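Local coordinates for protein aminotransferase, class I (Staphylococcus aureus, PDB 2O1B) that probably transfers amino groups between amino acids and 2-oxo acids, using bound pyridoxal-5'-phosphate as its cofactor, at residues V95-R100 with E247-S252; K91-D96 with A297-D302; V104-E109 with F264-K269; Y223-F228 with D303-Q308. One frame throughout, in Å; residues are numbered along the deposited sequence. Where two conformers were deposited one is given.

Contact 1 (V95-R100 with E247-S252); sequences VDFYQR and EIYSLS. With PLP (pyridoxal-5'-phosphate), chain B.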
# COMPACT_ATOMS: atom_id res chain seq x y z
N VAL A 95 -14.41 15.52 4.63
CA VAL A 95 -15.85 15.83 4.59
C VAL A 95 -16.11 17.31 4.34
O VAL A 95 -17.05 17.66 3.63
CB VAL A 95 -16.64 15.35 5.86
CG1 VAL A 95 -16.37 13.87 6.14
CG2 VAL A 95 -16.33 16.19 7.08
N ASP A 96 -15.26 18.17 4.91
CA ASP A 96 -15.32 19.62 4.69
C ASP A 96 -15.10 19.98 3.23
O ASP A 96 -15.81 20.83 2.68
CB ASP A 96 -14.27 20.35 5.53
CG ASP A 96 -14.59 20.39 7.03
OD1 ASP A 96 -15.69 19.95 7.46
OD2 ASP A 96 -13.72 20.87 7.78
N PHE A 97 -14.10 19.35 2.61
CA PHE A 97 -13.80 19.54 1.19
C PHE A 97 -15.02 19.16 0.36
O PHE A 97 -15.55 19.98 -0.39
CB PHE A 97 -12.57 18.71 0.82
CG PHE A 97 -12.16 18.81 -0.63
CD1 PHE A 97 -11.39 19.88 -1.08
CD2 PHE A 97 -12.47 17.79 -1.52
CE1 PHE A 97 -10.98 19.96 -2.42
CE2 PHE A 97 -12.07 17.87 -2.86
CZ PHE A 97 -11.31 18.95 -3.30
N TYR A 98 -15.51 17.93 0.53
CA TYR A 98 -16.69 17.50 -0.21
C TYR A 98 -17.93 18.37 0.00
O TYR A 98 -18.69 18.61 -0.94
CB TYR A 98 -16.97 16.01 -0.00
CG TYR A 98 -16.50 15.23 -1.20
CD1 TYR A 98 -15.13 15.11 -1.47
CD2 TYR A 98 -17.41 14.66 -2.08
CE1 TYR A 98 -14.69 14.41 -2.61
CE2 TYR A 98 -16.97 13.95 -3.21
CZ TYR A 98 -15.62 13.84 -3.46
OH TYR A 98 -15.20 13.15 -4.57
N GLN A 99 -18.12 18.88 1.22
CA GLN A 99 -19.23 19.77 1.52
C GLN A 99 -19.14 21.08 0.74
O GLN A 99 -20.08 21.45 0.04
CB GLN A 99 -19.34 20.05 3.03
CG GLN A 99 -20.55 20.90 3.41
CD GLN A 99 -21.87 20.23 3.08
OE1 GLN A 99 -22.15 19.11 3.53
NE2 GLN A 99 -22.68 20.90 2.29
N ARG A 100 -18.02 21.80 0.87
CA ARG A 100 -17.93 23.09 0.17
C ARG A 100 -17.67 22.94 -1.34
O ARG A 100 -18.00 23.84 -2.11
CB ARG A 100 -16.93 24.05 0.83
CG ARG A 100 -15.51 23.58 0.83
CD ARG A 100 -14.55 24.63 1.38
NE ARG A 100 -13.19 24.26 1.00
CZ ARG A 100 -12.38 23.47 1.71
NH1 ARG A 100 -12.75 22.98 2.89
NH2 ARG A 100 -11.18 23.18 1.24
N GLU A 247 -16.99 7.36 -4.47
CA GLU A 247 -16.17 8.18 -5.33
C GLU A 247 -14.75 8.22 -4.78
O GLU A 247 -14.56 8.37 -3.58
CB GLU A 247 -16.73 9.57 -5.39
CG GLU A 247 -16.12 10.44 -6.45
CD GLU A 247 -17.05 11.55 -6.78
OE1 GLU A 247 -17.14 12.51 -5.97
OE2 GLU A 247 -17.70 11.44 -7.84
N ILE A 248 -13.77 8.10 -5.66
CA ILE A 248 -12.36 8.10 -5.25
C ILE A 248 -11.69 9.37 -5.78
O ILE A 248 -11.78 9.70 -6.96
CB ILE A 248 -11.67 6.80 -5.66
CG1 ILE A 248 -12.12 5.67 -4.71
CG2 ILE A 248 -10.14 6.96 -5.63
CD1 ILE A 248 -11.64 4.30 -5.05
N TYR A 249 -11.05 10.09 -4.88
CA TYR A 249 -10.47 11.40 -5.18
C TYR A 249 -8.98 11.36 -4.86
O TYR A 249 -8.60 10.84 -3.81
CB TYR A 249 -11.15 12.47 -4.33
CG TYR A 249 -10.82 13.89 -4.75
CD1 TYR A 249 -11.61 14.56 -5.69
CD2 TYR A 249 -9.69 14.55 -4.23
CE1 TYR A 249 -11.28 15.86 -6.12
CE2 TYR A 249 -9.37 15.85 -4.65
CZ TYR A 249 -10.16 16.49 -5.59
OH TYR A 249 -9.83 17.76 -6.01
N SER A 250 -8.16 11.92 -5.75
CA SER A 250 -6.71 11.91 -5.60
C SER A 250 -6.16 13.31 -5.39
O SER A 250 -6.64 14.26 -6.00
CB SER A 250 -6.04 11.30 -6.83
OG SER A 250 -4.63 11.35 -6.69
N LEU A 251 -5.15 13.43 -4.53
CA LEU A 251 -4.39 14.69 -4.41
C LEU A 251 -3.23 14.84 -5.42
O LEU A 251 -2.61 15.90 -5.54
CB LEU A 251 -3.85 14.86 -2.98
CG LEU A 251 -4.86 15.21 -1.87
CD1 LEU A 251 -5.66 14.02 -1.39
CD2 LEU A 251 -4.13 15.86 -0.70
N SER A 252 -2.96 13.77 -6.16
CA SER A 252 -1.83 13.72 -7.09
C SER A 252 -1.80 14.83 -8.14
O SER A 252 -0.82 15.58 -8.24
CB SER A 252 -1.76 12.37 -7.80
OG SER A 252 -1.41 11.34 -6.90
N1 PLP B . -7.25 7.01 -12.02
C2 PLP B . -7.01 7.84 -13.11
C2A PLP B . -8.09 8.03 -14.14
C3 PLP B . -5.78 8.49 -13.19
O3 PLP B . -5.50 9.32 -14.24
C4 PLP B . -4.81 8.31 -12.20
C4A PLP B . -3.79 9.39 -12.02
C5 PLP B . -5.06 7.46 -11.12
C6 PLP B . -6.29 6.81 -11.04
C5A PLP B . -4.01 7.21 -10.04
O4P PLP B . -3.87 8.31 -9.16
P PLP B . -2.94 8.20 -7.84
O1P PLP B . -1.67 9.01 -8.06
O2P PLP B . -2.63 6.74 -7.64
O3P PLP B . -3.73 8.77 -6.70
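F97 and Y98 on helix 88-102 reach across to E247 and Y249 on strand 245-250, a helix-on-sheet pairing in the large domain of a class I aminotransferase. The axes of helix and strand stay 12.2 Å apart, and aromatic side chains span the gap. F97 drives its edge at the face of Y249 in a T-shaped pair, with ring centroids 5.0 Å apart and planes at 61°. CG of F97 lies anti to the backbone N (chi1 180°), which sends the ring outward until F97 CE2 stands over one face of Y249, toward the rim, 3.6 Å from Y249 CZ. Alongside, Y98 OH donates to E247 OE1 in the plane of its own ring; the modelled 2.5 Å is tighter than usual and its exact length doubtful. The same carboxylate also bonds to S234 OG and to I235 N, so the buried acid is well supplied with donors. This dense interior contrasts with the outer side of the helix, where D96 and Q99 are partly exposed and R100, whose NE forms a salt bridge to D302, lies at the surface. Beyond Y249 the strand ends at the cofactor. There S250 and S252 form an ST turn, S252 N donating to S250 OG; S250 OG bonds to O3P of pyridoxal-5'-phosphate and S252 OG to its O1P at 2.6 Å.

Contact 2 (K91-D96 with A297-D302); sequences KQAIVD and ALNHYD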
# COMPACT_ATOMS: atom_id res chain seq x y z
N LYS A 91 -9.93 12.94 8.34
CA LYS A 91 -11.32 12.58 8.02
C LYS A 91 -12.21 13.82 7.89
O LYS A 91 -13.08 13.90 7.02
CB LYS A 91 -11.90 11.65 9.09
CG LYS A 91 -11.15 10.33 9.27
CD LYS A 91 -11.79 9.54 10.39
CE LYS A 91 -11.03 8.27 10.70
NZ LYS A 91 -11.44 7.71 12.02
N GLN A 92 -11.96 14.79 8.77
CA GLN A 92 -12.70 16.04 8.79
C GLN A 92 -12.37 16.96 7.61
O GLN A 92 -13.26 17.64 7.10
CB GLN A 92 -12.47 16.77 10.12
CG GLN A 92 -13.32 18.02 10.30
CD GLN A 92 -14.80 17.70 10.52
OE1 GLN A 92 -15.14 16.95 11.43
NE2 GLN A 92 -15.66 18.29 9.71
N ALA A 93 -11.11 17.00 7.20
CA ALA A 93 -10.71 17.82 6.05
C ALA A 93 -11.35 17.27 4.77
O ALA A 93 -11.68 18.04 3.86
CB ALA A 93 -9.20 17.88 5.90
N ILE A 94 -11.53 15.96 4.73
CA ILE A 94 -12.20 15.28 3.63
C ILE A 94 -13.68 15.65 3.53
O ILE A 94 -14.15 16.02 2.45
CB ILE A 94 -12.04 13.74 3.72
CG1 ILE A 94 -10.59 13.33 3.41
CG2 ILE A 94 -12.98 13.03 2.76
CD1 ILE A 94 -10.22 11.92 3.87
N VAL A 95 -14.41 15.52 4.63
CA VAL A 95 -15.85 15.83 4.59
C VAL A 95 -16.11 17.31 4.34
O VAL A 95 -17.05 17.66 3.63
CB VAL A 95 -16.64 15.35 5.86
CG1 VAL A 95 -16.37 13.87 6.14
CG2 VAL A 95 -16.33 16.19 7.08
N ASP A 96 -15.26 18.17 4.91
CA ASP A 96 -15.32 19.62 4.69
C ASP A 96 -15.10 19.98 3.23
O ASP A 96 -15.81 20.83 2.68
CB ASP A 96 -14.27 20.35 5.53
CG ASP A 96 -14.59 20.39 7.03
OD1 ASP A 96 -15.69 19.95 7.46
OD2 ASP A 96 -13.72 20.87 7.78
N ALA A 297 -3.34 20.70 2.48
CA ALA A 297 -3.67 20.89 1.07
C ALA A 297 -5.16 21.08 0.87
O ALA A 297 -5.59 22.06 0.27
CB ALA A 297 -3.15 19.73 0.24
N LEU A 298 -5.94 20.12 1.37
CA LEU A 298 -7.39 20.13 1.24
C LEU A 298 -8.04 21.35 1.83
O LEU A 298 -8.94 21.93 1.23
CB LEU A 298 -7.99 18.86 1.87
CG LEU A 298 -7.67 17.57 1.11
CD1 LEU A 298 -7.99 16.34 1.97
CD2 LEU A 298 -8.46 17.54 -0.18
N ASN A 299 -7.56 21.76 3.00
CA ASN A 299 -8.12 22.92 3.70
C ASN A 299 -7.85 24.26 3.03
O ASN A 299 -8.66 25.17 3.12
CB ASN A 299 -7.63 22.97 5.15
CG ASN A 299 -8.29 21.93 6.04
OD1 ASN A 299 -7.79 21.64 7.13
ND2 ASN A 299 -9.41 21.35 5.59
N HIS A 300 -6.70 24.39 2.37
CA HIS A 300 -6.26 25.74 1.97
C HIS A 300 -6.11 26.00 0.47
O HIS A 300 -5.84 27.14 0.08
CB HIS A 300 -4.96 26.10 2.68
CG HIS A 300 -5.09 26.17 4.16
ND1 HIS A 300 -4.61 25.19 5.00
CD2 HIS A 300 -5.63 27.12 4.97
CE1 HIS A 300 -4.86 25.52 6.25
NE2 HIS A 300 -5.49 26.68 6.26
N TYR A 301 -6.28 24.98 -0.36
CA TYR A 301 -5.91 25.13 -1.78
C TYR A 301 -7.02 24.99 -2.83
O TYR A 301 -6.79 24.51 -3.94
CB TYR A 301 -4.69 24.27 -2.12
CG TYR A 301 -3.42 24.76 -1.44
CD1 TYR A 301 -3.09 24.34 -0.15
CD2 TYR A 301 -2.57 25.64 -2.09
CE1 TYR A 301 -1.93 24.80 0.47
CE2 TYR A 301 -1.40 26.10 -1.48
CZ TYR A 301 -1.09 25.67 -0.21
OH TYR A 301 0.06 26.12 0.39
N ASP A 302 -8.22 25.45 -2.48
CA ASP A 302 -9.33 25.50 -3.43
C ASP A 302 -9.00 26.37 -4.65
O ASP A 302 -9.28 25.99 -5.79
CB ASP A 302 -10.59 26.05 -2.74
CG ASP A 302 -11.26 25.03 -1.85
OD1 ASP A 302 -12.31 25.38 -1.26
OD2 ASP A 302 -10.76 23.89 -1.75
O HOH W 1 -11.15 20.70 3.68
O HOH W 2 -11.03 20.59 8.05
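N299 ND2 is gripped through two waters, which tie it to A93 and D96 where helix 88-102 packs against the C-terminal end of helix 288-300, a helix-helix packing within the class I aminotransferase fold. One water donates to A93 O and accepts from N299 ND2 in a weak bond; the other donates to D96 OD2 at 2.7 Å and accepts from the same nitrogen. The amide also rests directly on the helix, ND2 lying 3.5 Å from A93 CB. With CG anti to the carbonyl carbon (chi1 -74°), the N299 side chain swings its amide toward A93 although its first bond runs past the partner helix. No direct hydrogen bond joins the two segments, so solvent supplies the polar link. The apolar half is looser: L298 CB meets A93 CB at 4.3 Å, and its CD1 approaches CG1 of I94. I94 leads on to F264 and V266 of strand 263-267, while L298 also leans on F97 and Y255. D96 divides its carboxylate between two tasks: while OD2 takes the water, OD1 accepts from Q92 NE2 at 2.8 Å, the amide nitrogen approaching at a tilt of 39° to the carboxylate plane.

Contact 3 (V104-E109 with F264-K269); sequences VTLDKE and FAVGNK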
# COMPACT_ATOMS: atom_id res chain seq x y z
N VAL A 104 -21.95 17.76 -0.69
CA VAL A 104 -22.15 16.37 -0.33
C VAL A 104 -21.85 16.21 1.15
O VAL A 104 -20.72 16.50 1.59
CB VAL A 104 -21.24 15.42 -1.14
CG1 VAL A 104 -21.40 13.98 -0.67
CG2 VAL A 104 -21.53 15.52 -2.64
N THR A 105 -22.84 15.75 1.90
CA THR A 105 -22.68 15.49 3.33
C THR A 105 -22.19 14.07 3.56
O THR A 105 -22.83 13.10 3.13
CB THR A 105 -24.00 15.66 4.11
OG1 THR A 105 -24.96 14.70 3.64
CG2 THR A 105 -24.56 17.05 3.91
N LEU A 106 -21.05 13.96 4.23
CA LEU A 106 -20.44 12.67 4.51
C LEU A 106 -20.18 12.47 5.99
O LEU A 106 -19.81 13.42 6.69
CB LEU A 106 -19.13 12.55 3.77
CG LEU A 106 -19.21 12.67 2.26
CD1 LEU A 106 -17.83 13.02 1.78
CD2 LEU A 106 -19.75 11.39 1.66
N ASP A 107 -20.36 11.24 6.46
CA ASP A 107 -20.02 10.87 7.83
C ASP A 107 -18.56 10.41 7.91
O ASP A 107 -18.12 9.55 7.15
CB ASP A 107 -20.96 9.77 8.34
CG ASP A 107 -20.67 9.37 9.79
OD1 ASP A 107 -19.61 8.76 10.05
OD2 ASP A 107 -21.51 9.67 10.66
N LYS A 108 -17.81 10.98 8.86
CA LYS A 108 -16.38 10.72 8.99
C LYS A 108 -16.01 9.25 9.25
O LYS A 108 -14.98 8.78 8.79
CB LYS A 108 -15.77 11.57 10.10
CG LYS A 108 -15.81 13.06 9.86
CD LYS A 108 -14.94 13.78 10.89
CE LYS A 108 -15.59 13.82 12.27
NZ LYS A 108 -15.39 12.52 12.98
N GLU A 109 -16.84 8.55 10.00
CA GLU A 109 -16.58 7.14 10.27
C GLU A 109 -17.13 6.26 9.17
O GLU A 109 -16.43 5.37 8.67
CB GLU A 109 -17.17 6.74 11.63
CG GLU A 109 -16.18 6.60 12.77
CD GLU A 109 -15.06 7.64 12.75
OE1 GLU A 109 -13.90 7.23 12.53
OE2 GLU A 109 -15.32 8.85 12.95
N PHE A 264 -8.38 9.48 -1.26
CA PHE A 264 -9.44 8.95 -0.40
C PHE A 264 -10.64 8.45 -1.18
O PHE A 264 -10.87 8.87 -2.32
CB PHE A 264 -9.87 9.98 0.66
CG PHE A 264 -10.33 11.29 0.09
CD1 PHE A 264 -9.46 12.36 -0.02
CD2 PHE A 264 -11.66 11.46 -0.30
CE1 PHE A 264 -9.89 13.59 -0.54
CE2 PHE A 264 -12.10 12.68 -0.81
CZ PHE A 264 -11.20 13.75 -0.92
N ALA A 265 -11.37 7.52 -0.57
CA ALA A 265 -12.64 7.03 -1.06
C ALA A 265 -13.72 7.64 -0.20
O ALA A 265 -13.53 7.83 1.01
CB ALA A 265 -12.70 5.51 -0.97
N VAL A 266 -14.86 7.93 -0.82
CA VAL A 266 -15.96 8.62 -0.15
C VAL A 266 -17.30 8.07 -0.65
O VAL A 266 -17.45 7.79 -1.84
CB VAL A 266 -15.84 10.17 -0.32
CG1 VAL A 266 -17.17 10.82 -0.51
CG2 VAL A 266 -15.12 10.79 0.87
N GLY A 267 -18.25 7.86 0.26
CA GLY A 267 -19.60 7.42 -0.15
C GLY A 267 -20.24 6.21 0.51
O GLY A 267 -20.22 6.10 1.75
N ASN A 268 -20.84 5.34 -0.31
CA ASN A 268 -21.59 4.16 0.17
C ASN A 268 -20.97 3.51 1.39
O ASN A 268 -19.84 3.02 1.32
CB ASN A 268 -21.70 3.10 -0.93
CG ASN A 268 -22.69 1.99 -0.57
OD1 ASN A 268 -23.91 2.17 -0.68
ND2 ASN A 268 -22.18 0.85 -0.12
N LYS A 269 -21.71 3.48 2.51
CA LYS A 269 -21.15 2.98 3.78
C LYS A 269 -20.63 1.54 3.69
O LYS A 269 -19.52 1.24 4.17
CB LYS A 269 -22.15 3.13 4.94
CG LYS A 269 -21.73 2.41 6.25
CD LYS A 269 -22.48 2.94 7.46
CE LYS A 269 -22.87 1.86 8.47
NZ LYS A 269 -22.11 0.58 8.37
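Two torsions set L106 over V266: chi1 of -59° puts CG anti to the carbonyl carbon, and chi2 of 160° spreads the methyl branches so that both face the strand. The side chains of L106 and V266 cross at about a right angle, and V266 CG1 sits against the leucine fork, modelled 3.4 Å from L106 CD2. The approach of L106 CD1 to V266 CG1 is modelled at 3.2 Å, but V266 was built in two conformers and the tightness of both distances is doubtful. L106 CD2 also reaches the backbone, 4.1 Å from G267 N. Here the strand leaves ordinary beta geometry, since G267 has a positive phi of 130° that glycine tolerates readily. The loop 104-109, which joins helix 88-102 to strand 112-115, thus lays one leucine on the end of strand 263-267, a member of the large seven-stranded mixed sheet. Y98 and I94 of the helix border the same apolar patch. Farther along, an Asx turn steadies the loop: D107 OD1 accepts from E109 N at 2.8 Å and also from D110 N. The long ion pair from K108 NZ to E109 OE2 (3.7 Å) is weak, and firmer salt bridges join K108 to E88 and E109 to K91. With no hydrogen bond between the two segments, the contact rests on dispersion and hydrophobic burial, while polar groups within the loop and toward the helix fix its course.

Contact 4 (Y223-F228 with D303-Q308); sequences YGAFGF and DFLEEQ. With PLP (pyridoxal-5'-phosphate), chain B.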
# COMPACT_ATOMS: atom_id res chain seq x y z
N TYR A 223 -9.37 13.33 -11.97
CA TYR A 223 -9.30 14.61 -12.68
C TYR A 223 -10.43 15.56 -12.34
O TYR A 223 -10.75 16.46 -13.12
CB TYR A 223 -9.18 14.39 -14.19
CG TYR A 223 -7.82 13.85 -14.56
CD1 TYR A 223 -7.67 12.53 -14.97
CD2 TYR A 223 -6.68 14.65 -14.45
CE1 TYR A 223 -6.41 12.03 -15.29
CE2 TYR A 223 -5.42 14.16 -14.77
CZ TYR A 223 -5.30 12.85 -15.18
OH TYR A 223 -4.04 12.37 -15.50
N GLY A 224 -11.03 15.36 -11.17
CA GLY A 224 -12.09 16.22 -10.66
C GLY A 224 -11.81 17.71 -10.75
O GLY A 224 -12.72 18.48 -11.09
N ALA A 225 -10.56 18.11 -10.51
CA ALA A 225 -10.16 19.53 -10.50
C ALA A 225 -10.13 20.18 -11.89
O ALA A 225 -10.21 21.41 -12.02
CB ALA A 225 -8.80 19.68 -9.85
N PHE A 226 -10.00 19.35 -12.92
CA PHE A 226 -9.75 19.79 -14.29
C PHE A 226 -11.06 19.69 -15.10
O PHE A 226 -11.36 18.65 -15.69
CB PHE A 226 -8.60 18.96 -14.90
CG PHE A 226 -7.31 18.98 -14.06
CD1 PHE A 226 -6.29 19.88 -14.35
CD2 PHE A 226 -7.15 18.11 -12.97
CE1 PHE A 226 -5.12 19.90 -13.58
CE2 PHE A 226 -6.00 18.14 -12.20
CZ PHE A 226 -4.97 19.05 -12.50
N GLY A 227 -11.84 20.77 -15.09
CA GLY A 227 -13.12 20.83 -15.80
C GLY A 227 -13.09 22.13 -16.55
O GLY A 227 -13.03 23.20 -15.94
N PHE A 228 -13.09 22.05 -17.88
CA PHE A 228 -12.69 23.21 -18.69
C PHE A 228 -13.82 24.19 -18.97
O PHE A 228 -13.64 25.39 -18.81
CB PHE A 228 -11.98 22.77 -19.97
CG PHE A 228 -10.70 22.00 -19.72
CD1 PHE A 228 -10.34 20.93 -20.51
CD2 PHE A 228 -9.87 22.36 -18.65
CE1 PHE A 228 -9.16 20.23 -20.26
CE2 PHE A 228 -8.69 21.65 -18.38
CZ PHE A 228 -8.33 20.59 -19.19
N ASP A 303 -8.43 27.56 -4.41
CA ASP A 303 -8.08 28.48 -5.49
C ASP A 303 -7.03 27.87 -6.42
O ASP A 303 -7.12 28.00 -7.65
CB ASP A 303 -7.59 29.82 -4.93
CG ASP A 303 -8.67 30.58 -4.18
OD1 ASP A 303 -9.87 30.27 -4.36
OD2 ASP A 303 -8.33 31.50 -3.40
N PHE A 304 -6.05 27.18 -5.84
CA PHE A 304 -5.01 26.55 -6.62
C PHE A 304 -5.58 25.48 -7.54
O PHE A 304 -5.13 25.36 -8.68
CB PHE A 304 -3.92 25.96 -5.72
CG PHE A 304 -2.83 25.23 -6.46
CD1 PHE A 304 -2.90 23.85 -6.64
CD2 PHE A 304 -1.74 25.92 -6.99
CE1 PHE A 304 -1.90 23.16 -7.31
CE2 PHE A 304 -0.73 25.25 -7.67
CZ PHE A 304 -0.81 23.86 -7.84
N LEU A 305 -6.57 24.73 -7.07
CA LEU A 305 -7.25 23.73 -7.92
C LEU A 305 -7.87 24.39 -9.14
O LEU A 305 -7.84 23.84 -10.25
CB LEU A 305 -8.34 22.99 -7.13
CG LEU A 305 -7.94 21.95 -6.08
CD1 LEU A 305 -9.19 21.28 -5.55
CD2 LEU A 305 -7.00 20.91 -6.69
N GLU A 306 -8.44 25.58 -8.92
CA GLU A 306 -9.04 26.37 -10.00
C GLU A 306 -7.96 26.80 -10.98
O GLU A 306 -8.14 26.66 -12.19
CB GLU A 306 -9.76 27.59 -9.43
CG GLU A 306 -10.56 28.38 -10.46
CD GLU A 306 -11.76 27.62 -10.94
OE1 GLU A 306 -11.78 27.21 -12.13
OE2 GLU A 306 -12.68 27.39 -10.12
N GLU A 307 -6.86 27.33 -10.45
CA GLU A 307 -5.71 27.75 -11.24
C GLU A 307 -5.22 26.62 -12.16
O GLU A 307 -4.98 26.85 -13.35
CB GLU A 307 -4.56 28.19 -10.33
CG GLU A 307 -3.34 28.70 -11.08
CD GLU A 307 -2.10 28.81 -10.21
OE1 GLU A 307 -2.20 29.36 -9.09
OE2 GLU A 307 -1.03 28.34 -10.66
N GLN A 308 -5.06 25.43 -11.59
CA GLN A 308 -4.64 24.23 -12.31
C GLN A 308 -5.55 23.95 -13.49
O GLN A 308 -5.08 23.72 -14.60
CB GLN A 308 -4.64 23.01 -11.40
CG GLN A 308 -3.52 22.97 -10.36
CD GLN A 308 -2.22 22.44 -10.93
OE1 GLN A 308 -1.56 23.12 -11.72
NE2 GLN A 308 -1.85 21.21 -10.56
N1 PLP B . -7.25 7.01 -12.02
C2 PLP B . -7.01 7.84 -13.11
C2A PLP B . -8.09 8.03 -14.14
C3 PLP B . -5.78 8.49 -13.19
O3 PLP B . -5.50 9.32 -14.24
C4 PLP B . -4.81 8.31 -12.20
C4A PLP B . -3.79 9.39 -12.02
C5 PLP B . -5.06 7.46 -11.12
C6 PLP B . -6.29 6.81 -11.04
C5A PLP B . -4.01 7.21 -10.04
O4P PLP B . -3.87 8.31 -9.16
P PLP B . -2.94 8.20 -7.84
O1P PLP B . -1.67 9.01 -8.06
O2P PLP B . -2.63 6.74 -7.64
O3P PLP B . -3.73 8.77 -6.70
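The chain folds through a type I beta turn from Y223 to F226, closed by F226 N to Y223 O at 3.0 Å, which brings A225 and L305 to 5.7 Å between CA atoms. From this turn A225 sets its methyl against helix 302-325, CB meeting L305 CD2 at 3.8 Å. F226 meets Q308, about one helical turn beyond L305: the two side chains lie abreast, pointing the same way, with F226 CE1 3.8 Å from Q308 CB and the ring and amide planes 59° apart. CG of F226 is anti to the carbonyl carbon (chi1 -55°), which carries the far end of the ring in toward the helix. The contact is apolar, while the Q308 amide, its chain folded back at chi2 (-82°), is held from another side: NE2 bonds to N256 OD1 and to G254 O. At the head of the turn, Y223 CE1 comes obliquely near O3 of pyridoxal-5'-phosphate, at a modelled 3.0 Å that is short for carbon and oxygen, and the tyrosine hydroxyl bonds to K253 NZ and Y338 OH. The turn thus packs on a helix with A225 and F226 and lines the cofactor pocket with Y223, a placement consistent with the active-site tyrosine that neighbours the cofactor's 3-hydroxyl in class I aminotransferases.

In the fold
All four contacts are largely buried, but they differ in depth and chemistry. Contacts 1 and 4, each centred about 14 Å from the centre of the chain, border the cofactor, and L305 of contact 4 packs on both F97 and Y249 of contact 1. Contacts 2 and 3 lie farther out, at about 20 and 19 Å. Helix 88-102 serves contacts 1 and 2 with successive turns, while contacts 1 and 3 use neighbouring strands of one sheet. Rings and a buried carboxylate mark contact 1, waters bridge contact 2, and contacts 3 and 4 meet through apolar groups. Contact 2 joins contact 3 where I94 CG2 packs on V266 CG2, 3.6 Å away.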